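Long-range contacts in fucolectin-related protein (Streptococcus pneumoniae, PDB 2WMF), which probably cleaves glycosidic bonds in host blood-group carbohydrate antigens, acting as a family 98 glycoside hydrolase: residues 67-73 with 317-321; 223-229 with 373-378; 267-272 with 294-298; 429-435 with 466-472. All blocks are in the same frame, centred on the assembly; numbering follows the deposited sequence.

Interaction 1: 67-73 with 317-321; sequences PEDVKPY and FRHAI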
# COMPACT_ATOMS: atom_id res chain seq x y z
N PRO A 67 -15.58 -8.80 2.83
CA PRO A 67 -16.91 -8.30 3.18
C PRO A 67 -17.75 -7.94 1.97
O PRO A 67 -17.22 -7.57 0.92
CB PRO A 67 -16.62 -7.07 4.02
CG PRO A 67 -15.25 -7.26 4.53
CD PRO A 67 -14.51 -8.05 3.50
N GLU A 68 -19.07 -8.03 2.12
CA GLU A 68 -19.95 -7.83 0.98
C GLU A 68 -19.82 -6.45 0.33
O GLU A 68 -19.90 -6.34 -0.88
CB GLU A 68 -21.39 -8.08 1.38
CG GLU A 68 -21.73 -9.55 1.50
CD GLU A 68 -21.31 -10.45 0.33
OE1 GLU A 68 -21.74 -10.21 -0.85
OE2 GLU A 68 -20.59 -11.43 0.62
N ASP A 69 -19.61 -5.41 1.14
CA ASP A 69 -19.42 -4.05 0.60
C ASP A 69 -18.10 -3.86 -0.13
O ASP A 69 -17.95 -2.93 -0.93
CB ASP A 69 -19.56 -2.99 1.68
CG ASP A 69 -18.55 -3.14 2.79
OD1 ASP A 69 -18.44 -4.26 3.35
OD2 ASP A 69 -17.87 -2.15 3.12
N VAL A 70 -17.14 -4.76 0.15
CA VAL A 70 -15.80 -4.71 -0.42
C VAL A 70 -15.71 -5.56 -1.71
O VAL A 70 -14.92 -5.23 -2.59
CB VAL A 70 -14.75 -5.10 0.62
CG1 VAL A 70 -13.34 -5.26 0.03
CG2 VAL A 70 -14.76 -4.08 1.76
N LYS A 71 -16.48 -6.64 -1.78
CA LYS A 71 -16.46 -7.52 -2.94
C LYS A 71 -16.51 -6.86 -4.34
O LYS A 71 -15.83 -7.31 -5.24
CB LYS A 71 -17.54 -8.62 -2.80
CG LYS A 71 -17.22 -9.79 -1.86
CD LYS A 71 -18.29 -10.88 -1.97
CE LYS A 71 -17.89 -12.20 -1.33
NZ LYS A 71 -17.95 -12.18 0.15
N PRO A 72 -17.33 -5.81 -4.53
CA PRO A 72 -17.32 -5.18 -5.85
C PRO A 72 -15.99 -4.55 -6.27
O PRO A 72 -15.83 -4.19 -7.43
CB PRO A 72 -18.41 -4.08 -5.74
CG PRO A 72 -19.28 -4.49 -4.56
CD PRO A 72 -18.35 -5.23 -3.63
N TYR A 73 -15.07 -4.41 -5.29
CA TYR A 73 -13.78 -3.75 -5.44
C TYR A 73 -12.62 -4.69 -5.10
O TYR A 73 -11.56 -4.23 -4.72
CB TYR A 73 -13.76 -2.52 -4.51
CG TYR A 73 -14.93 -1.60 -4.73
CD1 TYR A 73 -14.98 -0.78 -5.84
CD2 TYR A 73 -15.99 -1.60 -3.85
CE1 TYR A 73 -16.06 0.05 -6.06
CE2 TYR A 73 -17.10 -0.80 -4.07
CZ TYR A 73 -17.12 0.04 -5.16
OH TYR A 73 -18.24 0.88 -5.40
N PHE A 317 -9.15 0.31 3.39
CA PHE A 317 -9.70 0.10 2.05
C PHE A 317 -11.16 0.63 1.96
O PHE A 317 -11.54 1.24 0.92
CB PHE A 317 -9.62 -1.35 1.61
CG PHE A 317 -9.92 -1.53 0.14
CD1 PHE A 317 -9.05 -1.06 -0.83
CD2 PHE A 317 -11.10 -2.12 -0.25
CE1 PHE A 317 -9.34 -1.17 -2.15
CE2 PHE A 317 -11.39 -2.26 -1.61
CZ PHE A 317 -10.52 -1.77 -2.56
N ARG A 318 -11.94 0.43 3.03
CA ARG A 318 -13.30 1.00 3.11
C ARG A 318 -13.23 2.53 3.01
O ARG A 318 -14.06 3.16 2.32
CB ARG A 318 -14.04 0.56 4.37
CG ARG A 318 -14.55 -0.85 4.32
CD ARG A 318 -15.25 -1.27 5.60
NE ARG A 318 -16.05 -2.47 5.36
CZ ARG A 318 -16.25 -3.41 6.25
NH1 ARG A 318 -15.72 -3.34 7.46
NH2 ARG A 318 -16.99 -4.44 5.92
N HIS A 319 -12.26 3.16 3.69
CA HIS A 319 -12.05 4.60 3.53
C HIS A 319 -11.86 4.96 2.06
O HIS A 319 -12.46 5.95 1.56
CB HIS A 319 -10.85 5.11 4.35
CG HIS A 319 -10.65 6.58 4.20
ND1 HIS A 319 -11.42 7.52 4.86
CD2 HIS A 319 -9.76 7.28 3.46
CE1 HIS A 319 -10.98 8.73 4.54
NE2 HIS A 319 -10.02 8.62 3.66
N ALA A 320 -11.05 4.18 1.36
CA ALA A 320 -10.70 4.44 -0.05
C ALA A 320 -11.89 4.23 -1.01
O ALA A 320 -11.99 4.91 -2.04
CB ALA A 320 -9.50 3.58 -0.47
N ILE A 321 -12.81 3.32 -0.65
CA ILE A 321 -14.06 3.14 -1.42
C ILE A 321 -14.99 4.33 -1.20
O ILE A 321 -15.58 4.85 -2.15
CB ILE A 321 -14.81 1.84 -1.06
CG1 ILE A 321 -13.96 0.60 -1.36
CG2 ILE A 321 -16.17 1.75 -1.81
CD1 ILE A 321 -14.43 -0.66 -0.62
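The carboxylate of D69 is gripped side-on by R318, with NE of R318 donating to OD2 of D69 at 2.9 Å and NH2 of R318 to OD1 of D69 at 3.0 Å. Both oxygens use their syn lone pairs, and the carboxylate and guanidinium planes lie only 24° apart, so the paired bonds hold the two flat groups nearly coplanar. The arginine reaches this position by running extended from CG to NE, crossing the aspartate at about a right angle. Its NH2 also passes CB of P67 at 3.3 Å.

Next to the salt bridge the contact turns apolar. V70 splits its methyl groups, CG1 meeting CD2 of F317 at 3.9 Å while CG2 faces CG of R318 and CD1 of I321. With its CG anti to the backbone N (chi1 -168°), F317 brings the far end of its ring to Y73, where CZ lies 3.4 Å from the carbonyl O of Y73. I321 meets the Y73 ring obliquely, its CG2 3.5 Å from CE2 of Y73. L40 of the first barrel strand adjoins both V70 and F317. The two-bonded ion pair thus ties R318 to the turn in a defined orientation, beside hydrocarbon that is buried at V70 and F317.

Interaction 2: 223-229 with 373-378; sequences DSIVSGF and ILPVIH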
# COMPACT_ATOMS: atom_id res chain seq x y z
N ASP A 223 8.11 5.29 -4.92
CA ASP A 223 6.81 5.98 -4.94
C ASP A 223 6.81 7.11 -5.98
O ASP A 223 5.79 7.31 -6.68
CB ASP A 223 6.45 6.54 -3.59
CG ASP A 223 5.89 5.50 -2.61
OD1 ASP A 223 5.61 4.36 -3.01
OD2 ASP A 223 5.67 5.86 -1.42
N SER A 224 7.88 7.88 -6.04
CA SER A 224 7.97 9.04 -6.95
C SER A 224 7.94 8.59 -8.41
O SER A 224 7.27 9.21 -9.29
CB SER A 224 9.22 9.88 -6.68
OG SER A 224 9.12 10.58 -5.45
N ILE A 225 8.71 7.56 -8.73
CA ILE A 225 8.85 7.09 -10.10
C ILE A 225 7.59 6.36 -10.56
O ILE A 225 7.10 6.56 -11.68
CB ILE A 225 10.08 6.13 -10.23
CG1 ILE A 225 11.37 6.89 -10.07
CG2 ILE A 225 10.08 5.39 -11.57
CD1 ILE A 225 12.62 5.96 -9.96
N VAL A 226 7.07 5.49 -9.71
CA VAL A 226 5.89 4.69 -10.09
C VAL A 226 4.67 5.61 -10.24
O VAL A 226 3.93 5.51 -11.24
CB VAL A 226 5.68 3.48 -9.18
CG1 VAL A 226 4.31 2.78 -9.46
CG2 VAL A 226 6.90 2.48 -9.28
N SER A 227 4.43 6.47 -9.26
CA SER A 227 3.32 7.42 -9.41
C SER A 227 3.62 8.38 -10.60
O SER A 227 2.71 8.79 -11.35
CB SER A 227 3.01 8.15 -8.11
OG SER A 227 3.93 9.16 -7.79
N GLY A 228 4.88 8.67 -10.85
CA GLY A 228 5.29 9.49 -12.00
C GLY A 228 4.90 8.84 -13.34
O GLY A 228 4.48 9.54 -14.28
N PHE A 229 5.01 7.52 -13.43
CA PHE A 229 4.55 6.78 -14.66
C PHE A 229 3.06 7.00 -14.92
O PHE A 229 2.63 7.21 -16.05
CB PHE A 229 4.79 5.27 -14.51
CG PHE A 229 6.26 4.83 -14.53
CD1 PHE A 229 7.22 5.46 -15.28
CD2 PHE A 229 6.61 3.70 -13.80
CE1 PHE A 229 8.51 4.96 -15.31
CE2 PHE A 229 7.87 3.22 -13.82
CZ PHE A 229 8.84 3.83 -14.54
N ILE A 373 3.91 13.27 -2.38
CA ILE A 373 4.95 12.54 -3.14
C ILE A 373 5.41 13.46 -4.29
O ILE A 373 4.59 13.89 -5.13
CB ILE A 373 4.43 11.21 -3.72
CG1 ILE A 373 4.22 10.18 -2.59
CG2 ILE A 373 5.39 10.66 -4.77
CD1 ILE A 373 3.32 8.99 -3.00
N LEU A 374 6.69 13.83 -4.31
CA LEU A 374 7.24 14.64 -5.41
C LEU A 374 7.41 13.72 -6.65
O LEU A 374 8.09 12.70 -6.58
CB LEU A 374 8.59 15.23 -5.01
CG LEU A 374 8.57 16.52 -4.22
CD1 LEU A 374 9.95 16.84 -3.63
CD2 LEU A 374 8.12 17.67 -5.17
N PRO A 375 6.69 13.99 -7.75
CA PRO A 375 6.84 13.11 -8.93
C PRO A 375 8.24 13.13 -9.54
O PRO A 375 8.88 14.21 -9.66
CB PRO A 375 5.81 13.69 -9.92
CG PRO A 375 4.84 14.47 -9.08
CD PRO A 375 5.71 15.07 -8.01
N VAL A 376 8.72 11.93 -9.89
CA VAL A 376 9.88 11.77 -10.72
C VAL A 376 9.40 11.34 -12.09
O VAL A 376 8.65 10.37 -12.20
CB VAL A 376 10.92 10.76 -10.14
CG1 VAL A 376 11.95 10.37 -11.22
CG2 VAL A 376 11.61 11.35 -8.96
N ILE A 377 9.78 12.12 -13.10
CA ILE A 377 9.40 11.81 -14.47
C ILE A 377 10.58 11.14 -15.19
O ILE A 377 11.72 11.60 -15.15
CB ILE A 377 8.96 13.09 -15.24
CG1 ILE A 377 7.93 13.92 -14.44
CG2 ILE A 377 8.38 12.70 -16.66
CD1 ILE A 377 6.64 13.13 -14.08
N HIS A 378 10.28 10.05 -15.89
CA HIS A 378 11.30 9.22 -16.54
C HIS A 378 11.94 9.96 -17.73
O HIS A 378 11.32 10.83 -18.38
CB HIS A 378 10.62 7.94 -17.01
CG HIS A 378 11.57 6.86 -17.41
ND1 HIS A 378 12.07 6.75 -18.69
CD2 HIS A 378 12.06 5.81 -16.71
CE1 HIS A 378 12.85 5.67 -18.75
NE2 HIS A 378 12.85 5.08 -17.56
O HOH W 1 8.31 8.15 -13.72
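The backbone of 373-378 passes close along one side of helix 219-231, with the CA atoms of S224 and P375 4.7 Å apart. N of V376 donates to O of S224 at 3.1 Å, arriving from above the carbonyl plane at a C=O...N angle of 108°, while N of G228, in the regular i+4 bond of the helix, reaches the same oxygen from the opposite face. One turn on, G228 brings its CA to 3.5 Å from O of V376 in a nearly straight CA-H...O contact. A water donates to O of I225 and O of V376, adding a bridge between the backbones.

Among the side chains, S224 OG gives a short bond of 2.6 Å to O of L374, lying in the carbonyl plane; Y353 is a further partner of this hydroxyl. CB of S224 meets CG2 of V376 at 3.6 Å, and the other branch, CG1, lies 3.7 Å from CG1 of I225, the two side chains running side by side. I373 turns CG2, anti to its own backbone N, onto CA of S224 and OG of S227. At the far end, CD2 of H378 approaches CE1 at the edge of the F229 ring at 3.9 Å, the planes 45° apart, while NE2 of H378 is bonded to O of E188.

Helix 219-231 connects barrel strands 207-212 and 237-243, as expected of an outer helix in a (beta/alpha)8 barrel, and strand 376-377 borders a small parallel sheet beyond it; the contact therefore joins the barrel to the region that follows it.

Interaction 3: 267-272 with 294-298; sequences YASEPE and CAAYT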
# COMPACT_ATOMS: atom_id res chain seq x y z
N TYR A 267 7.54 -11.49 10.13
CA TYR A 267 6.58 -11.04 9.11
C TYR A 267 5.16 -10.90 9.66
O TYR A 267 4.26 -10.37 8.97
CB TYR A 267 6.62 -11.88 7.84
CG TYR A 267 6.17 -13.33 7.88
CD1 TYR A 267 4.92 -13.70 8.39
CD2 TYR A 267 6.95 -14.33 7.25
CE1 TYR A 267 4.51 -15.05 8.36
CE2 TYR A 267 6.53 -15.68 7.21
CZ TYR A 267 5.32 -16.04 7.76
OH TYR A 267 4.90 -17.37 7.66
N ALA A 268 4.95 -11.36 10.90
CA ALA A 268 3.68 -11.22 11.61
C ALA A 268 3.75 -10.15 12.71
O ALA A 268 2.89 -10.10 13.60
CB ALA A 268 3.21 -12.62 12.16
N SER A 269 4.75 -9.26 12.59
CA SER A 269 5.03 -8.28 13.61
C SER A 269 4.98 -6.79 13.19
O SER A 269 5.09 -5.91 14.03
CB SER A 269 6.35 -8.61 14.31
OG SER A 269 6.29 -9.88 14.97
N GLU A 270 4.80 -6.50 11.91
CA GLU A 270 4.59 -5.10 11.50
C GLU A 270 3.23 -4.65 12.07
O GLU A 270 2.21 -5.33 11.81
CB GLU A 270 4.58 -4.95 9.99
CG GLU A 270 4.31 -3.50 9.58
CD GLU A 270 4.47 -3.14 8.12
OE1 GLU A 270 5.12 -3.87 7.37
OE2 GLU A 270 3.93 -2.03 7.76
N PRO A 271 3.19 -3.56 12.84
CA PRO A 271 1.90 -3.14 13.42
C PRO A 271 0.78 -3.05 12.37
O PRO A 271 0.97 -2.56 11.25
CB PRO A 271 2.23 -1.79 14.04
CG PRO A 271 3.65 -1.91 14.39
CD PRO A 271 4.29 -2.68 13.28
N GLU A 272 -0.38 -3.55 12.76
CA GLU A 272 -1.57 -3.58 11.87
C GLU A 272 -1.90 -2.21 11.29
O GLU A 272 -2.11 -2.06 10.08
CB GLU A 272 -2.79 -4.15 12.61
CG GLU A 272 -2.67 -5.66 12.94
CD GLU A 272 -2.00 -6.04 14.23
OE1 GLU A 272 -1.22 -5.23 14.82
OE2 GLU A 272 -2.29 -7.20 14.68
N CYS A 294 3.11 -10.64 4.16
CA CYS A 294 2.89 -12.09 4.01
C CYS A 294 1.48 -12.49 4.50
O CYS A 294 1.10 -12.18 5.64
CB CYS A 294 3.90 -12.83 4.87
SG CYS A 294 3.68 -14.65 4.90
N ALA A 295 0.74 -13.18 3.62
CA ALA A 295 -0.68 -13.49 3.76
C ALA A 295 -1.04 -14.28 4.99
O ALA A 295 -2.16 -14.20 5.47
CB ALA A 295 -1.18 -14.23 2.50
N ALA A 296 -0.06 -15.00 5.57
CA ALA A 296 -0.31 -15.65 6.84
C ALA A 296 -0.64 -14.67 7.94
O ALA A 296 -1.38 -15.02 8.89
CB ALA A 296 0.87 -16.59 7.28
N TYR A 297 -0.05 -13.48 7.85
CA TYR A 297 -0.37 -12.37 8.73
C TYR A 297 -1.41 -11.42 8.16
O TYR A 297 -2.32 -11.02 8.86
CB TYR A 297 0.90 -11.57 9.01
CG TYR A 297 0.73 -10.39 9.94
CD1 TYR A 297 0.13 -10.52 11.18
CD2 TYR A 297 1.23 -9.12 9.60
CE1 TYR A 297 0.04 -9.47 12.05
CE2 TYR A 297 1.14 -8.06 10.46
CZ TYR A 297 0.54 -8.21 11.68
OH TYR A 297 0.45 -7.15 12.59
N THR A 298 -1.24 -11.07 6.90
CA THR A 298 -2.01 -9.97 6.28
C THR A 298 -3.38 -10.41 5.73
O THR A 298 -4.17 -9.54 5.33
CB THR A 298 -1.21 -9.24 5.17
OG1 THR A 298 -0.75 -10.17 4.18
CG2 THR A 298 0.03 -8.53 5.73
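The Y297 ring lies against the backbone of 267-270 and ends in a hydrogen bond, its OH donating to O of E270 at 2.6 Å with the donor tilted 31° from the carbonyl plane. CA of A268 sits over one face of this ring, 3.7 Å from the centroid in a CH-pi contact, and O of A268 lies over the rim, 3.3 Å from CE1. CB of A268 adds a contact to CD1. With CG anti to the backbone N (chi1 -179°), the phenol extends toward 267-270.

The second pairing reverses the roles. Here the first segment supplies the ring: SG of C294 rests above the centre of the Y267 ring, 3.6 Å from the centroid and 13° off its normal, a cysteine sulfur-aromatic contact, while CB of C294 covers the same ring in a CH-pi contact at 3.9 Å. The methyl of A296 comes obliquely to CE1 of Y267 at 4.1 Å.

C294 follows directly on 289-293, the eighth strand of the parallel (beta/alpha)8 barrel, through a cis peptide bond, and it is the N-cap residue of helix 295-298. The contact therefore lies at the C-terminal end of the barrel strands, the end where such barrels generally carry their active sites.

Further out, the carboxylate of E272 crosses near OH of Y297 at a poor angle for bonding and is instead held by K488, T486 and Y519. Y267 is positioned by a bond from its OH to E508 and by edge-to-face packing with W245, and T244 OG1 ties O of Y267 to N of C294.

Interaction 4: 429-435 with 466-472; sequences NSWYIYN and TYAVVKE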
# COMPACT_ATOMS: atom_id res chain seq x y z
N ASN A 429 -9.99 19.01 0.93
CA ASN A 429 -10.58 19.52 2.18
C ASN A 429 -10.32 18.64 3.38
O ASN A 429 -11.03 18.72 4.36
CB ASN A 429 -12.10 19.76 2.03
CG ASN A 429 -12.89 18.49 1.71
OD1 ASN A 429 -12.45 17.65 0.95
ND2 ASN A 429 -14.09 18.39 2.24
N SER A 430 -9.26 17.83 3.30
CA SER A 430 -8.91 16.94 4.40
C SER A 430 -7.42 17.02 4.81
O SER A 430 -6.56 17.40 4.00
CB SER A 430 -9.19 15.49 4.04
OG SER A 430 -10.53 15.28 3.69
N TRP A 431 -7.17 16.64 6.07
CA TRP A 431 -5.84 16.36 6.56
C TRP A 431 -5.69 14.86 6.72
O TRP A 431 -6.55 14.20 7.32
CB TRP A 431 -5.63 17.00 7.95
CG TRP A 431 -5.37 18.48 7.96
CD1 TRP A 431 -6.20 19.49 8.48
CD2 TRP A 431 -4.17 19.12 7.56
NE1 TRP A 431 -5.57 20.71 8.38
CE2 TRP A 431 -4.31 20.53 7.85
CE3 TRP A 431 -2.98 18.66 7.01
CZ2 TRP A 431 -3.30 21.44 7.61
CZ3 TRP A 431 -1.96 19.59 6.79
CH2 TRP A 431 -2.15 20.96 7.06
N TYR A 432 -4.57 14.33 6.23
CA TYR A 432 -4.16 12.93 6.39
C TYR A 432 -2.89 12.94 7.29
O TYR A 432 -1.91 13.62 6.99
CB TYR A 432 -3.86 12.26 5.03
CG TYR A 432 -5.14 11.89 4.34
CD1 TYR A 432 -5.66 10.62 4.49
CD2 TYR A 432 -5.91 12.84 3.67
CE1 TYR A 432 -6.90 10.26 3.98
CE2 TYR A 432 -7.19 12.51 3.13
CZ TYR A 432 -7.68 11.23 3.28
OH TYR A 432 -8.93 10.90 2.78
N ILE A 433 -2.95 12.19 8.39
CA ILE A 433 -2.02 12.36 9.50
C ILE A 433 -1.54 10.99 10.02
O ILE A 433 -2.33 10.05 10.12
CB ILE A 433 -2.74 13.06 10.68
CG1 ILE A 433 -3.33 14.40 10.24
CG2 ILE A 433 -1.84 13.20 11.88
CD1 ILE A 433 -4.72 14.61 10.76
N TYR A 434 -0.28 10.91 10.41
CA TYR A 434 0.21 9.79 11.21
C TYR A 434 1.47 10.12 12.00
O TYR A 434 2.18 11.08 11.73
CB TYR A 434 0.37 8.50 10.41
CG TYR A 434 1.25 8.44 9.18
CD1 TYR A 434 2.63 8.67 9.25
CD2 TYR A 434 0.72 8.11 7.91
CE1 TYR A 434 3.44 8.60 8.12
CE2 TYR A 434 1.52 8.00 6.78
CZ TYR A 434 2.89 8.23 6.87
OH TYR A 434 3.70 8.08 5.77
N ASN A 435 1.74 9.24 12.99
CA ASN A 435 2.99 9.25 13.71
C ASN A 435 3.99 8.46 12.83
O ASN A 435 3.70 7.32 12.45
CB ASN A 435 2.80 8.57 15.07
CG ASN A 435 4.09 8.50 15.90
OD1 ASN A 435 5.16 8.16 15.36
ND2 ASN A 435 4.00 8.88 17.19
N THR A 466 -0.41 5.19 14.98
CA THR A 466 -1.70 5.89 14.98
C THR A 466 -1.79 6.73 13.71
O THR A 466 -0.87 7.49 13.41
CB THR A 466 -1.88 6.84 16.22
OG1 THR A 466 -1.67 6.09 17.40
CG2 THR A 466 -3.32 7.41 16.26
N TYR A 467 -2.91 6.60 12.99
CA TYR A 467 -3.23 7.48 11.89
C TYR A 467 -4.59 8.16 12.15
O TYR A 467 -5.42 7.70 12.97
CB TYR A 467 -3.14 6.81 10.53
CG TYR A 467 -4.27 5.85 10.15
CD1 TYR A 467 -5.49 6.33 9.67
CD2 TYR A 467 -4.14 4.47 10.30
CE1 TYR A 467 -6.52 5.45 9.28
CE2 TYR A 467 -5.16 3.59 9.91
CZ TYR A 467 -6.37 4.07 9.40
OH TYR A 467 -7.37 3.19 9.00
N ALA A 468 -4.77 9.28 11.44
CA ALA A 468 -6.00 10.07 11.52
C ALA A 468 -6.31 10.67 10.18
O ALA A 468 -5.39 10.99 9.39
CB ALA A 468 -5.89 11.16 12.61
N VAL A 469 -7.62 10.85 9.92
CA VAL A 469 -8.08 11.60 8.77
C VAL A 469 -9.10 12.58 9.28
O VAL A 469 -10.06 12.20 9.96
CB VAL A 469 -8.71 10.71 7.66
CG1 VAL A 469 -9.01 11.57 6.39
CG2 VAL A 469 -7.82 9.52 7.30
N VAL A 470 -8.91 13.84 8.92
CA VAL A 470 -9.87 14.87 9.32
C VAL A 470 -10.43 15.54 8.06
O VAL A 470 -9.68 16.16 7.29
CB VAL A 470 -9.21 15.97 10.25
CG1 VAL A 470 -10.23 17.11 10.58
CG2 VAL A 470 -8.57 15.36 11.51
N LYS A 471 -11.73 15.38 7.84
CA LYS A 471 -12.40 16.00 6.70
C LYS A 471 -13.22 17.22 7.15
O LYS A 471 -14.03 17.13 8.09
CB LYS A 471 -13.32 14.99 6.01
CG LYS A 471 -14.02 15.57 4.78
CD LYS A 471 -14.87 14.54 4.01
CE LYS A 471 -14.17 14.11 2.74
NZ LYS A 471 -15.00 13.07 1.95
N GLU A 472 -13.00 18.34 6.46
CA GLU A 472 -13.78 19.55 6.71
C GLU A 472 -14.94 19.64 5.73
O GLU A 472 -14.75 19.91 4.55
CB GLU A 472 -12.89 20.78 6.58
CG GLU A 472 -11.67 20.76 7.51
CD GLU A 472 -10.98 22.13 7.57
OE1 GLU A 472 -11.58 23.03 8.17
OE2 GLU A 472 -9.85 22.31 7.04
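W431 and V470 form one of two hydrogen-bonded pairs between strands 430-434 and 467-472, which run antiparallel at 167° with their axes 4.6 Å apart. N of W431 bonds O of V470 at 2.8 Å, and N of V470 returns a bond to O of W431; I433 and A468 exchange a matching pair. N of E472 to O of N429 and N of N435 to O of T466 extend the ladder at its two ends. Among the intervening non-hydrogen-bonded pairs, CA-H...O contacts such as V469 CA to O of W431 at 3.3 Å supplement it.

One side chain adds a polar link: ND2 of N429 donates to O of E472 at 2.8 Å, coming from above the carbonyl plane, 45° out of it. With chi1 at 61°, CG of N429 lies between the backbone N and carbonyl carbon, which turns the amide toward the neighbouring strand.

Apolar contacts divide between the two faces of the sheet. On the face of S430, Y432 and Y434, CG1 of V469 lies over the Y432 ring in a CH-pi contact, 3.4 Å from CZ, and CB of Y434 meets CB of Y467 at 3.9 Å. On the other face, CD1 of I433 reaches across to CB of A468 at 4.1 Å and to CG2 of V470 at 4.0 Å.

These are the second and third strands of a six-stranded antiparallel sheet, between 423-427 and 477-482. The I433 and V470 face packs on strand 457-462 of a second sheet, whereas the tyrosine face meets helix 272-283, with Y434 bonded to N281, and helix 307-322, through Y432 and H319.

In the fold
Interactions 1 and 4 meet directly across helix 307-322: while F317, R318 and I321 engage the turn 67-73, H319 reaches the beta sheet, its NE2 2.7 Å from OH of Y432 in a probable hydrogen bond and its CE1 3.9 Å from CG1 of V469. Interactions 2 and 4 do not touch, their nearest atoms lying about 8 Å apart, but Y366 bonds both D223 and Y434. The nearest atoms of interactions 3 and 4 are about 6 Å apart, and helix 272-283, which starts at E272, packs farther along against Y434 and Y467. Interaction 3 occupies the barrel end where catalysis would be expected; interaction 1 precedes strand 74-79 at the other end, with centres about 21 Å apart.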